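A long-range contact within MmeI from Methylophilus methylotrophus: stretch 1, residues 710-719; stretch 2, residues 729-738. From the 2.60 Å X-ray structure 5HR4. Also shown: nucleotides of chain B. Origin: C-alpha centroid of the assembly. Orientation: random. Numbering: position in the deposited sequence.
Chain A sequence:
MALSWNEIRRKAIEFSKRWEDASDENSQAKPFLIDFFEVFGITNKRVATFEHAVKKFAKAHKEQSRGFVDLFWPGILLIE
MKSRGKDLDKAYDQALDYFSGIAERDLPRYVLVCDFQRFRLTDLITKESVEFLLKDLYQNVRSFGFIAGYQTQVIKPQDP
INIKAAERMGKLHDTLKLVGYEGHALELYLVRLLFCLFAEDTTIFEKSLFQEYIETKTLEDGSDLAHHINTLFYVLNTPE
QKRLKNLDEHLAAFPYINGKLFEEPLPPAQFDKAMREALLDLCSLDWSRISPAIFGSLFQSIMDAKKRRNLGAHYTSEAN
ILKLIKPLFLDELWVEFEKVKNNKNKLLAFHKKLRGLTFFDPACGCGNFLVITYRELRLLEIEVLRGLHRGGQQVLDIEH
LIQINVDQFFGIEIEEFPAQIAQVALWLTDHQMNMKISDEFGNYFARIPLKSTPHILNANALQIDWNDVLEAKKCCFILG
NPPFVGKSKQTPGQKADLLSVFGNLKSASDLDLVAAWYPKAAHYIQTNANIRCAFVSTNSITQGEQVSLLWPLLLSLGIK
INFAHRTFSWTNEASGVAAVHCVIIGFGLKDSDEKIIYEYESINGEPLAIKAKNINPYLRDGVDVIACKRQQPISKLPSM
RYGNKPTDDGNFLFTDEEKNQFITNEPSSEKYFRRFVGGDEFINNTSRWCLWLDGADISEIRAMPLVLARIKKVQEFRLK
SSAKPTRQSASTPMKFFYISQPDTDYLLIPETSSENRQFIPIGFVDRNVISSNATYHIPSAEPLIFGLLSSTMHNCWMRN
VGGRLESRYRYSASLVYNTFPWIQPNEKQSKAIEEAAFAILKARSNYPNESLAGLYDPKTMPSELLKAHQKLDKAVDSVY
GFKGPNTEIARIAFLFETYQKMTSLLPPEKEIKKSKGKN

Stretch 1, residues 710-719: RIKKVQEFRL
Stretch 2 729-738: SASTPMKFFY

Stretch 1 is helical throughout, 710-719 continuing a helix that begins earlier in the chain, with phi/psi near -60/-40 and i to i+4 bonds such as R718 N to V714 O at 2.8 Å. Stretch 2 forms no regular strand across it; it folds through two type I turns, S729 to T732 and T732 to K735, sharing T732. The first is closed by T732 N to S729 O at 3.2 Å, the second by a weak bond from K735 N to T732 O at 3.4 Å. The two stretches run in opposing order: the CA atoms of Q715 and A730 lie 4.7 Å apart, those of I711 and M734 5.6 Å. T732 (-132/67) links the turns, and K735 (-108/144) and F736 (-55/153) extend the chain beyond them. Together the stretches bury 472 Å².

A small residue, A730, sits where the backbones come nearest. The A730 methyl CB sits 3.7 Å from R718 CB and 3.7 Å from L719 CD2, L719 being m,t. One to two helical turns back, P733 CB packs 3.8 Å from Q715 CB and 3.7 Å from I711 O, its ring C-gamma endo. V714, chi1 t, points toward stretch 2 and brings CG1 to 3.5 Å from P733 O. The side chain of I711 is modelled only to CB.

The second rule is that long polar side chains read the turn backbone. Q715 (chi1 174°, chi2 162°, chi3 88°) leaves the helix sideways, but its amide end comes nearer, and NE2 donates to A730 O at 2.6 Å with a nearly straight 168° angle.

R718 does most of the bonding. Its CA-to-CB bond points toward stretch 2, and chi1 -113°, chi2 127° and chi3 103° all lie between wells, with chi4 163°. NH2 donates to S729 O at 3.1 Å and, at 167°, to K735 O at 3.0 Å; one nitrogen thus joins carbonyls from both turns. NE gives weak bonds to S729 OG at 2.6 Å (126°) and S729 O at 3.4 Å. T732 O lies 3.3 Å from NH2, but the angle is too poor for a bond. P733 CA lies over one guanidinium face, while NH1 is satisfied elsewhere in the structure.

S729, chi1 p, points toward the helix, and S729 O also accepts from T732 OG1 (chi1 p) at 3.2 Å, so one oxygen serves both turn closure and arginine anchoring. Beyond the contact, Y738 OH donates to OP2 of DA2 at 2.5 Å.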

# COMPACT_ATOMS: atom_id res chain seq x y z
N ARG A 710 -37.46 -15.57 4.36
CA ARG A 710 -36.10 -15.24 4.77
C ARG A 710 -35.20 -16.46 4.66
O ARG A 710 -34.13 -16.40 4.04
CB ARG A 710 -36.07 -14.67 6.20
CG ARG A 710 -36.62 -13.25 6.33
CD ARG A 710 -36.20 -12.39 5.16
NE ARG A 710 -36.88 -11.09 5.14
CZ ARG A 710 -36.58 -10.08 5.95
NH1 ARG A 710 -35.62 -10.21 6.87
NH2 ARG A 710 -37.25 -8.93 5.85
N ILE A 711 -35.60 -17.59 5.28
CA ILE A 711 -34.80 -18.81 5.22
C ILE A 711 -34.50 -19.20 3.77
O ILE A 711 -33.40 -19.67 3.46
CB ILE A 711 -35.51 -19.94 5.95
N LYS A 712 -35.44 -18.97 2.86
CA LYS A 712 -35.14 -19.27 1.47
C LYS A 712 -34.18 -18.24 0.88
O LYS A 712 -33.40 -18.58 -0.02
CB LYS A 712 -36.42 -19.39 0.65
CG LYS A 712 -36.14 -19.74 -0.78
CD LYS A 712 -37.15 -20.69 -1.39
CE LYS A 712 -36.59 -21.26 -2.67
NZ LYS A 712 -35.29 -21.92 -2.35
N LYS A 713 -34.21 -17.00 1.36
CA LYS A 713 -33.27 -16.00 0.84
C LYS A 713 -31.86 -16.26 1.33
O LYS A 713 -30.88 -16.11 0.57
CB LYS A 713 -33.73 -14.59 1.21
CG LYS A 713 -34.20 -13.76 0.02
CD LYS A 713 -35.61 -13.24 0.21
CE LYS A 713 -36.11 -12.48 -1.02
NZ LYS A 713 -36.26 -11.00 -0.78
N VAL A 714 -31.72 -16.69 2.58
CA VAL A 714 -30.41 -17.10 3.08
C VAL A 714 -29.85 -18.20 2.20
O VAL A 714 -28.73 -18.09 1.69
CB VAL A 714 -30.50 -17.54 4.55
CG1 VAL A 714 -29.19 -18.17 4.99
CG2 VAL A 714 -30.86 -16.36 5.46
N GLN A 715 -30.64 -19.25 1.97
CA GLN A 715 -30.17 -20.42 1.22
C GLN A 715 -29.74 -20.07 -0.20
O GLN A 715 -28.72 -20.56 -0.69
CB GLN A 715 -31.25 -21.50 1.20
CG GLN A 715 -30.89 -22.70 0.33
CD GLN A 715 -31.70 -23.92 0.63
OE1 GLN A 715 -32.78 -24.11 0.06
NE2 GLN A 715 -31.20 -24.76 1.54
N GLU A 716 -30.51 -19.22 -0.88
CA GLU A 716 -30.15 -18.87 -2.25
C GLU A 716 -28.86 -18.07 -2.28
O GLU A 716 -28.00 -18.30 -3.14
CB GLU A 716 -31.27 -18.09 -2.92
CG GLU A 716 -32.35 -19.02 -3.43
CD GLU A 716 -33.73 -18.42 -3.42
OE1 GLU A 716 -33.87 -17.25 -2.98
OE2 GLU A 716 -34.68 -19.12 -3.85
N PHE A 717 -28.71 -17.13 -1.34
CA PHE A 717 -27.47 -16.37 -1.28
C PHE A 717 -26.31 -17.29 -0.95
O PHE A 717 -25.25 -17.21 -1.59
CB PHE A 717 -27.59 -15.24 -0.24
CG PHE A 717 -26.27 -14.62 0.15
CD1 PHE A 717 -25.75 -13.54 -0.56
CD2 PHE A 717 -25.54 -15.12 1.23
CE1 PHE A 717 -24.50 -12.95 -0.21
CE2 PHE A 717 -24.30 -14.55 1.59
CZ PHE A 717 -23.79 -13.46 0.87
N ARG A 718 -26.50 -18.19 0.02
CA ARG A 718 -25.39 -19.04 0.42
C ARG A 718 -24.93 -19.95 -0.71
O ARG A 718 -23.73 -20.23 -0.82
CB ARG A 718 -25.75 -19.83 1.67
CG ARG A 718 -24.94 -19.41 2.89
CD ARG A 718 -25.79 -19.07 4.10
NE ARG A 718 -25.79 -20.15 5.09
CZ ARG A 718 -26.17 -20.00 6.35
NH1 ARG A 718 -26.59 -18.82 6.80
NH2 ARG A 718 -26.13 -21.04 7.18
N LEU A 719 -25.84 -20.39 -1.60
CA LEU A 719 -25.41 -21.27 -2.69
C LEU A 719 -24.59 -20.51 -3.73
O LEU A 719 -23.63 -21.06 -4.28
CB LEU A 719 -26.59 -21.94 -3.38
CG LEU A 719 -27.37 -23.02 -2.64
CD1 LEU A 719 -28.67 -23.19 -3.37
CD2 LEU A 719 -26.59 -24.33 -2.55
N SER A 729 -23.06 -24.65 3.90
CA SER A 729 -23.93 -24.09 4.94
C SER A 729 -25.32 -23.74 4.42
O SER A 729 -26.22 -23.47 5.23
CB SER A 729 -23.29 -22.84 5.54
OG SER A 729 -23.68 -21.69 4.80
N ALA A 730 -25.52 -23.73 3.09
CA ALA A 730 -26.83 -23.41 2.53
C ALA A 730 -27.89 -24.43 2.92
O ALA A 730 -29.08 -24.10 2.93
CB ALA A 730 -26.73 -23.31 1.01
N SER A 731 -27.49 -25.66 3.23
CA SER A 731 -28.39 -26.75 3.59
C SER A 731 -28.66 -26.83 5.09
O SER A 731 -29.17 -27.85 5.57
CB SER A 731 -27.81 -28.07 3.10
OG SER A 731 -26.57 -28.30 3.74
N THR A 732 -28.28 -25.79 5.84
CA THR A 732 -28.80 -25.51 7.18
C THR A 732 -29.15 -24.03 7.18
O THR A 732 -28.47 -23.22 7.83
CB THR A 732 -27.78 -25.81 8.28
OG1 THR A 732 -26.49 -25.40 7.82
CG2 THR A 732 -27.75 -27.29 8.60
N PRO A 733 -30.15 -23.64 6.39
CA PRO A 733 -30.34 -22.21 6.12
C PRO A 733 -30.99 -21.43 7.24
O PRO A 733 -31.19 -20.23 7.07
CB PRO A 733 -31.23 -22.24 4.88
CG PRO A 733 -32.07 -23.42 5.11
CD PRO A 733 -31.14 -24.45 5.68
N MET A 734 -31.35 -22.03 8.36
CA MET A 734 -31.95 -21.22 9.42
C MET A 734 -30.99 -20.97 10.57
O MET A 734 -31.34 -20.23 11.50
CB MET A 734 -33.25 -21.84 9.93
CG MET A 734 -33.30 -23.33 10.04
SD MET A 734 -34.97 -23.75 10.60
CE MET A 734 -34.71 -24.01 12.35
N LYS A 735 -29.80 -21.54 10.53
CA LYS A 735 -28.81 -21.38 11.57
C LYS A 735 -27.70 -20.49 11.03
O LYS A 735 -27.38 -20.55 9.84
CB LYS A 735 -28.25 -22.74 12.00
CG LYS A 735 -29.23 -23.57 12.82
CD LYS A 735 -28.66 -24.93 13.19
CE LYS A 735 -29.80 -25.91 13.53
NZ LYS A 735 -30.70 -26.23 12.36
N PHE A 736 -27.15 -19.65 11.90
CA PHE A 736 -26.00 -18.84 11.53
C PHE A 736 -24.90 -19.76 11.01
O PHE A 736 -24.82 -20.94 11.38
CB PHE A 736 -25.48 -18.02 12.73
CG PHE A 736 -26.22 -16.72 12.98
CD1 PHE A 736 -27.52 -16.52 12.53
CD2 PHE A 736 -25.61 -15.69 13.70
CE1 PHE A 736 -28.19 -15.32 12.78
CE2 PHE A 736 -26.28 -14.49 13.96
CZ PHE A 736 -27.57 -14.31 13.49
N PHE A 737 -24.05 -19.21 10.15
CA PHE A 737 -22.93 -19.97 9.60
C PHE A 737 -22.00 -20.48 10.70
O PHE A 737 -21.63 -21.65 10.73
CB PHE A 737 -22.17 -19.12 8.60
CG PHE A 737 -20.89 -19.71 8.15
CD1 PHE A 737 -19.69 -19.32 8.72
CD2 PHE A 737 -20.86 -20.65 7.13
CE1 PHE A 737 -18.50 -19.85 8.29
CE2 PHE A 737 -19.66 -21.21 6.69
CZ PHE A 737 -18.48 -20.80 7.27
N TYR A 738 -21.55 -19.59 11.60
CA TYR A 738 -20.82 -20.02 12.78
C TYR A 738 -21.59 -19.55 14.01
O TYR A 738 -21.98 -18.38 14.09
CB TYR A 738 -19.39 -19.49 12.81
CG TYR A 738 -18.61 -19.87 14.05
CD1 TYR A 738 -18.27 -21.20 14.30
CD2 TYR A 738 -18.20 -18.91 14.97
CE1 TYR A 738 -17.54 -21.56 15.43
CE2 TYR A 738 -17.47 -19.25 16.12
CZ TYR A 738 -17.14 -20.58 16.33
OH TYR A 738 -16.43 -20.94 17.46
P DA B 2 -14.98 -24.05 17.91
OP1 DA B 2 -14.14 -24.74 18.92
OP2 DA B 2 -16.14 -23.25 18.38
O5' DA B 2 -14.12 -23.06 16.96
C5' DA B 2 -12.72 -23.31 16.71
C4' DA B 2 -12.08 -22.19 15.87
O4' DA B 2 -12.34 -22.40 14.45
C3' DA B 2 -12.53 -20.75 16.17
O3' DA B 2 -11.38 -19.91 16.18
C2' DA B 2 -13.43 -20.43 14.97
C1' DA B 2 -12.66 -21.15 13.88
N9 DA B 2 -13.38 -21.35 12.62
C8 DA B 2 -14.70 -21.67 12.43
N7 DA B 2 -15.04 -21.79 11.17
C5 DA B 2 -13.85 -21.55 10.48
C6 DA B 2 -13.52 -21.52 9.10
N6 DA B 2 -14.39 -21.76 8.12
N1 DA B 2 -12.24 -21.24 8.77
C2 DA B 2 -11.37 -21.00 9.74
N3 DA B 2 -11.55 -21.00 11.05
C4 DA B 2 -12.83 -21.28 11.36
P DT B 3 -11.27 -18.67 17.20
OP1 DT B 3 -9.85 -18.27 17.33
OP2 DT B 3 -11.94 -19.10 18.45
O5' DT B 3 -12.13 -17.51 16.47
C5' DT B 3 -11.50 -16.44 15.71
C4' DT B 3 -10.66 -16.95 14.56
O4' DT B 3 -11.48 -17.73 13.63
C3' DT B 3 -10.01 -15.85 13.71
O3' DT B 3 -8.73 -16.27 13.27
C2' DT B 3 -10.97 -15.76 12.52
C1' DT B 3 -11.26 -17.23 12.32
N1 DT B 3 -12.44 -17.51 11.49
C2 DT B 3 -12.31 -17.61 10.13
O2 DT B 3 -11.25 -17.45 9.55
N3 DT B 3 -13.46 -17.89 9.45
C4 DT B 3 -14.72 -18.11 9.99
O4 DT B 3 -15.70 -18.35 9.30
C5 DT B 3 -14.79 -18.00 11.43
C7 DT B 3 -16.10 -18.20 12.13
C6 DT B 3 -13.66 -17.72 12.10